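Probable Ni/Fe-hydrogenase 1 B-type cytochrome subunit (Escherichia coli K-12, PDB 6G94) probably serves as the heme-binding b-type cytochrome subunit of hydrogenase 1 in the inner membrane, carrying electrons from hydrogen oxidation. Local coordinates at residues F137-F142 and M188-A193. Residues are numbered along the deposited sequence; the frame is centred on the assembly and turned at random.
With HEM (protoporphyrin IX containing Fe), chain B.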
ATOM      1  N   PHE I 137     -48.357   4.736 -24.577  1.00 69.66           N
ATOM      2  CA  PHE I 137     -47.792   4.167 -25.783  1.00 68.22           C
ATOM      3  C   PHE I 137     -46.990   5.185 -26.558  1.00 65.42           C
ATOM      4  O   PHE I 137     -46.206   4.837 -27.398  1.00 64.46           O
ATOM      5  CB  PHE I 137     -48.889   3.586 -26.662  1.00 72.14           C
ATOM      6  CG  PHE I 137     -49.306   2.192 -26.271  1.00 76.98           C
ATOM      7  CD1 PHE I 137     -48.373   1.250 -25.838  1.00 75.35           C
ATOM      8  CD2 PHE I 137     -50.629   1.820 -26.346  1.00 79.79           C
ATOM      9  CE1 PHE I 137     -48.754  -0.023 -25.478  1.00 73.80           C
ATOM     10  CE2 PHE I 137     -51.017   0.548 -25.997  1.00 82.02           C
ATOM     11  CZ  PHE I 137     -50.080  -0.375 -25.566  1.00 80.60           C
ATOM     12  N   LEU I 138     -47.207   6.449 -26.271  1.00 64.95           N
ATOM     13  CA  LEU I 138     -46.473   7.502 -26.915  1.00 63.75           C
ATOM     14  C   LEU I 138     -45.122   7.670 -26.254  1.00 60.92           C
ATOM     15  O   LEU I 138     -44.161   8.025 -26.900  1.00 58.77           O
ATOM     16  CB  LEU I 138     -47.255   8.801 -26.817  1.00 65.66           C
ATOM     17  CG  LEU I 138     -46.686   9.978 -27.592  1.00 66.16           C
ATOM     18  CD1 LEU I 138     -46.574   9.631 -29.057  1.00 67.28           C
ATOM     19  CD2 LEU I 138     -47.574  11.185 -27.422  1.00 68.35           C
ATOM     20  N   MET I 139     -45.067   7.417 -24.958  1.00 61.38           N
ATOM     21  CA  MET I 139     -43.838   7.483 -24.200  1.00 63.45           C
ATOM     22  C   MET I 139     -42.935   6.327 -24.668  1.00 65.17           C
ATOM     23  O   MET I 139     -41.820   6.578 -25.097  1.00 64.60           O
ATOM     24  CB  MET I 139     -44.101   7.345 -22.713  1.00 67.71           C
ATOM     25  CG  MET I 139     -44.655   8.599 -22.068  1.00 71.62           C
ATOM     26  SD  MET I 139     -43.389   9.859 -22.000  1.00 87.07           S
ATOM     27  CE  MET I 139     -43.598  10.722 -23.554  1.00 66.15           C
ATOM     28  N   SER I 140     -43.435   5.079 -24.596  1.00 63.72           N
ATOM     29  CA  SER I 140     -42.753   3.881 -25.041  1.00 58.95           C
ATOM     30  C   SER I 140     -42.053   4.096 -26.369  1.00 55.74           C
ATOM     31  O   SER I 140     -40.937   3.644 -26.540  1.00 56.60           O
ATOM     32  CB  SER I 140     -43.750   2.731 -25.156  1.00 63.44           C
ATOM     33  OG  SER I 140     -44.415   2.522 -23.920  1.00 67.68           O
ATOM     34  N   VAL I 141     -42.701   4.799 -27.294  1.00 53.43           N
ATOM     35  CA  VAL I 141     -42.142   5.023 -28.619  1.00 52.77           C
ATOM     36  C   VAL I 141     -41.063   6.077 -28.550  1.00 54.58           C
ATOM     37  O   VAL I 141     -40.085   6.035 -29.303  1.00 59.06           O
ATOM     38  CB  VAL I 141     -43.235   5.420 -29.630  1.00 54.00           C
ATOM     39  CG1 VAL I 141     -42.635   5.904 -30.937  1.00 53.85           C
ATOM     40  CG2 VAL I 141     -44.156   4.233 -29.892  1.00 56.21           C
ATOM     41  N   PHE I 142     -41.224   6.999 -27.611  1.00 55.61           N
ATOM     42  CA  PHE I 142     -40.225   8.028 -27.365  1.00 54.83           C
ATOM     43  C   PHE I 142     -39.005   7.366 -26.720  1.00 53.71           C
ATOM     44  O   PHE I 142     -37.864   7.636 -27.108  1.00 55.23           O
ATOM     45  CB  PHE I 142     -40.804   9.154 -26.486  1.00 56.52           C
ATOM     46  CG  PHE I 142     -39.827  10.263 -26.194  1.00 57.71           C
ATOM     47  CD1 PHE I 142     -39.462  11.177 -27.194  1.00 59.91           C
ATOM     48  CD2 PHE I 142     -39.246  10.381 -24.929  1.00 55.79           C
ATOM     49  CE1 PHE I 142     -38.542  12.186 -26.939  1.00 57.33           C
ATOM     50  CE2 PHE I 142     -38.329  11.389 -24.670  1.00 56.24           C
ATOM     51  CZ  PHE I 142     -37.987  12.296 -25.671  1.00 56.65           C
ATOM     52  N   MET I 188     -38.356   7.455 -18.465  1.00 49.29           N
ATOM     53  CA  MET I 188     -38.459   6.369 -17.529  1.00 49.35           C
ATOM     54  C   MET I 188     -39.211   6.719 -16.254  1.00 51.72           C
ATOM     55  O   MET I 188     -39.917   5.891 -15.715  1.00 54.19           O
ATOM     56  CB  MET I 188     -37.068   5.888 -17.196  1.00 48.53           C
ATOM     57  CG  MET I 188     -37.007   4.790 -16.180  1.00 48.95           C
ATOM     58  SD  MET I 188     -36.162   5.372 -14.736  1.00 62.68           S
ATOM     59  CE  MET I 188     -36.117   3.847 -13.816  1.00 57.58           C
ATOM     60  N   TRP I 189     -39.050   7.933 -15.756  1.00 51.99           N
ATOM     61  CA  TRP I 189     -39.770   8.353 -14.576  1.00 52.93           C
ATOM     62  C   TRP I 189     -41.241   8.597 -14.889  1.00 54.71           C
ATOM     63  O   TRP I 189     -42.103   8.322 -14.075  1.00 55.61           O
ATOM     64  CB  TRP I 189     -39.192   9.643 -14.075  1.00 54.35           C
ATOM     65  CG  TRP I 189     -37.944   9.521 -13.409  1.00 55.15           C
ATOM     66  CD1 TRP I 189     -36.821  10.186 -13.704  1.00 55.92           C
ATOM     67  CD2 TRP I 189     -37.655   8.716 -12.282  1.00 56.86           C
ATOM     68  NE1 TRP I 189     -35.831   9.856 -12.836  1.00 55.47           N
ATOM     69  CE2 TRP I 189     -36.316   8.947 -11.946  1.00 55.46           C
ATOM     70  CE3 TRP I 189     -38.400   7.813 -11.519  1.00 59.58           C
ATOM     71  CZ2 TRP I 189     -35.687   8.304 -10.893  1.00 56.04           C
ATOM     72  CZ3 TRP I 189     -37.780   7.168 -10.465  1.00 60.52           C
ATOM     73  CH2 TRP I 189     -36.432   7.418 -10.161  1.00 59.61           C
ATOM     74  N   LEU I 190     -41.505   9.126 -16.079  1.00 54.73           N
ATOM     75  CA  LEU I 190     -42.861   9.426 -16.521  1.00 56.56           C
ATOM     76  C   LEU I 190     -43.683   8.166 -16.710  1.00 59.34           C
ATOM     77  O   LEU I 190     -44.828   8.091 -16.257  1.00 63.61           O
ATOM     78  CB  LEU I 190     -42.840  10.249 -17.804  1.00 55.55           C
ATOM     79  CG  LEU I 190     -42.142  11.610 -17.655  1.00 55.46           C
ATOM     80  CD1 LEU I 190     -42.179  12.400 -18.957  1.00 54.93           C
ATOM     81  CD2 LEU I 190     -42.704  12.442 -16.501  1.00 54.16           C
ATOM     82  N   ILE I 191     -43.108   7.191 -17.403  1.00 56.79           N
ATOM     83  CA  ILE I 191     -43.671   5.850 -17.464  1.00 57.26           C
ATOM     84  C   ILE I 191     -43.994   5.308 -16.056  1.00 57.44           C
ATOM     85  O   ILE I 191     -45.099   4.823 -15.827  1.00 59.37           O
ATOM     86  CB  ILE I 191     -42.735   4.907 -18.259  1.00 55.59           C
ATOM     87  CG1 ILE I 191     -42.926   5.144 -19.759  1.00 53.34           C
ATOM     88  CG2 ILE I 191     -42.943   3.438 -17.889  1.00 54.80           C
ATOM     89  CD1 ILE I 191     -41.748   4.695 -20.575  1.00 52.22           C
ATOM     90  N   GLY I 192     -43.044   5.410 -15.124  1.00 55.49           N
ATOM     91  CA  GLY I 192     -43.243   4.969 -13.744  1.00 56.28           C
ATOM     92  C   GLY I 192     -44.399   5.670 -13.047  1.00 62.03           C
ATOM     93  O   GLY I 192     -45.020   5.109 -12.130  1.00 65.59           O
ATOM     94  N   ALA I 193     -44.695   6.898 -13.483  1.00 61.85           N
ATOM     95  CA  ALA I 193     -45.855   7.652 -12.996  1.00 60.40           C
ATOM     96  C   ALA I 193     -47.150   6.963 -13.396  1.00 62.09           C
ATOM     97  O   ALA I 193     -47.923   6.600 -12.515  1.00 63.64           O
ATOM     98  CB  ALA I 193     -45.833   9.094 -13.483  1.00 58.39           C
TER
HETATM   99  CHA HEM B 301     -30.118   3.991 -20.832  1.00 49.15           C
HETATM  100  CHB HEM B 301     -34.520   3.113 -19.207  1.00 52.07           C
HETATM  101  CHC HEM B 301     -35.870   1.727 -23.606  1.00 51.64           C
HETATM  102  CHD HEM B 301     -31.300   2.034 -25.058  1.00 51.13           C
HETATM  103  C1A HEM B 301     -31.246   3.970 -20.077  1.00 49.41           C
HETATM  104  C2A HEM B 301     -31.368   4.678 -18.879  1.00 48.77           C
HETATM  105  C3A HEM B 301     -32.606   4.445 -18.414  1.00 49.97           C
HETATM  106  C4A HEM B 301     -33.241   3.586 -19.323  1.00 50.11           C
HETATM  107  CMA HEM B 301     -33.174   5.005 -17.131  1.00 50.21           C
HETATM  108  CAA HEM B 301     -30.295   5.513 -18.219  1.00 47.63           C
HETATM  109  CBA HEM B 301     -30.209   6.920 -18.778  1.00 47.56           C
HETATM  110  CGA HEM B 301     -29.138   7.678 -18.062  1.00 50.81           C
HETATM  111  O1A HEM B 301     -29.208   8.009 -16.873  1.00 48.87           O
HETATM  112  O2A HEM B 301     -28.126   8.003 -18.687  1.00 55.51           O
HETATM  113  C1B HEM B 301     -35.284   2.678 -20.297  1.00 53.34           C
HETATM  114  C2B HEM B 301     -36.680   2.410 -20.215  1.00 51.55           C
HETATM  115  C3B HEM B 301     -37.053   2.036 -21.461  1.00 52.45           C
HETATM  116  C4B HEM B 301     -35.851   2.071 -22.279  1.00 51.33           C
HETATM  117  CMB HEM B 301     -37.552   2.536 -18.988  1.00 48.46           C
HETATM  118  CAB HEM B 301     -38.369   1.653 -21.989  1.00 55.39           C
HETATM  119  CBB HEM B 301     -39.397   1.430 -21.194  1.00 59.19           C
HETATM  120  C1C HEM B 301     -34.721   1.627 -24.380  1.00 51.74           C
HETATM  121  C2C HEM B 301     -34.667   1.102 -25.672  1.00 50.05           C
HETATM  122  C3C HEM B 301     -33.369   1.201 -26.080  1.00 50.68           C
HETATM  123  C4C HEM B 301     -32.637   1.784 -25.025  1.00 50.13           C
HETATM  124  CMC HEM B 301     -35.813   0.560 -26.490  1.00 47.00           C
HETATM  125  CAC HEM B 301     -32.860   0.765 -27.395  1.00 52.02           C
HETATM  126  CBC HEM B 301     -31.911  -0.157 -27.479  1.00 49.37           C
HETATM  127  C1D HEM B 301     -30.644   2.640 -24.009  1.00 51.72           C
HETATM  128  C2D HEM B 301     -29.245   3.020 -24.140  1.00 50.61           C
HETATM  129  C3D HEM B 301     -28.896   3.567 -22.948  1.00 50.92           C
HETATM  130  C4D HEM B 301     -30.111   3.514 -22.122  1.00 50.35           C
HETATM  131  CMD HEM B 301     -28.412   2.794 -25.377  1.00 48.35           C
HETATM  132  CAD HEM B 301     -27.560   4.139 -22.501  1.00 49.12           C
HETATM  133  CBD HEM B 301     -26.411   3.150 -22.675  1.00 51.00           C
HETATM  134  CGD HEM B 301     -25.078   3.633 -22.163  1.00 53.57           C
HETATM  135  O1D HEM B 301     -24.416   4.483 -22.772  1.00 54.47           O
HETATM  136  O2D HEM B 301     -24.608   3.168 -21.123  1.00 52.37           O
HETATM  137  NA  HEM B 301     -32.413   3.326 -20.364  1.00 49.96           N
HETATM  138  NB  HEM B 301     -34.836   2.460 -21.530  1.00 52.85           N
HETATM  139  NC  HEM B 301     -33.475   1.983 -23.991  1.00 49.93           N
HETATM  140  ND  HEM B 301     -31.128   2.958 -22.799  1.00 52.39           N
HETATM  141 FE   HEM B 301     -32.849   2.706 -22.173  1.00 47.76          FE
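I191 reaches between M139 and the heme, and of the flat porphyrin it is the edge that the residues 188-193 meet. There I191 CD1 lies 4.1 Å from the vinyl carbon CBB and stands off to one side of the ring plane. Farther along the same edge M188, a residue of the heme pocket, lies beside two methyls, its CG 3.6 Å from CMB and its SD 3.8 Å from CMA.

Between the helices the contact is small and apolar. M139 points its CB at the flank of I191, 3.9 Å from CG1. With CG1 next to the backbone N (chi1 -79°) and the chain nearly extended beyond it, I191 carries its CD1 closer to 137-142 than the direction of its CB suggests, 4.4 Å from S140 N. The M139 chain bends at chi2 and chi3 and runs at a slant across the L190 side chain, SD 4.1 Å from CD1. S140 turns its hydroxyl back to its own helix, hydrogen-bonding Y136 O.

The segments run nearly antiparallel, at 157° with axes 10.0 Å apart, joining helices 130-151 and 177-203 of this cytochrome b561-type fold within their predicted membrane spans. M29 of helix 20-40 and M143 of helix 130-151 also touch I191. Helix 55-83 packs against S140 through F70, while L190 also meets an apolar side chain of another protein's chain.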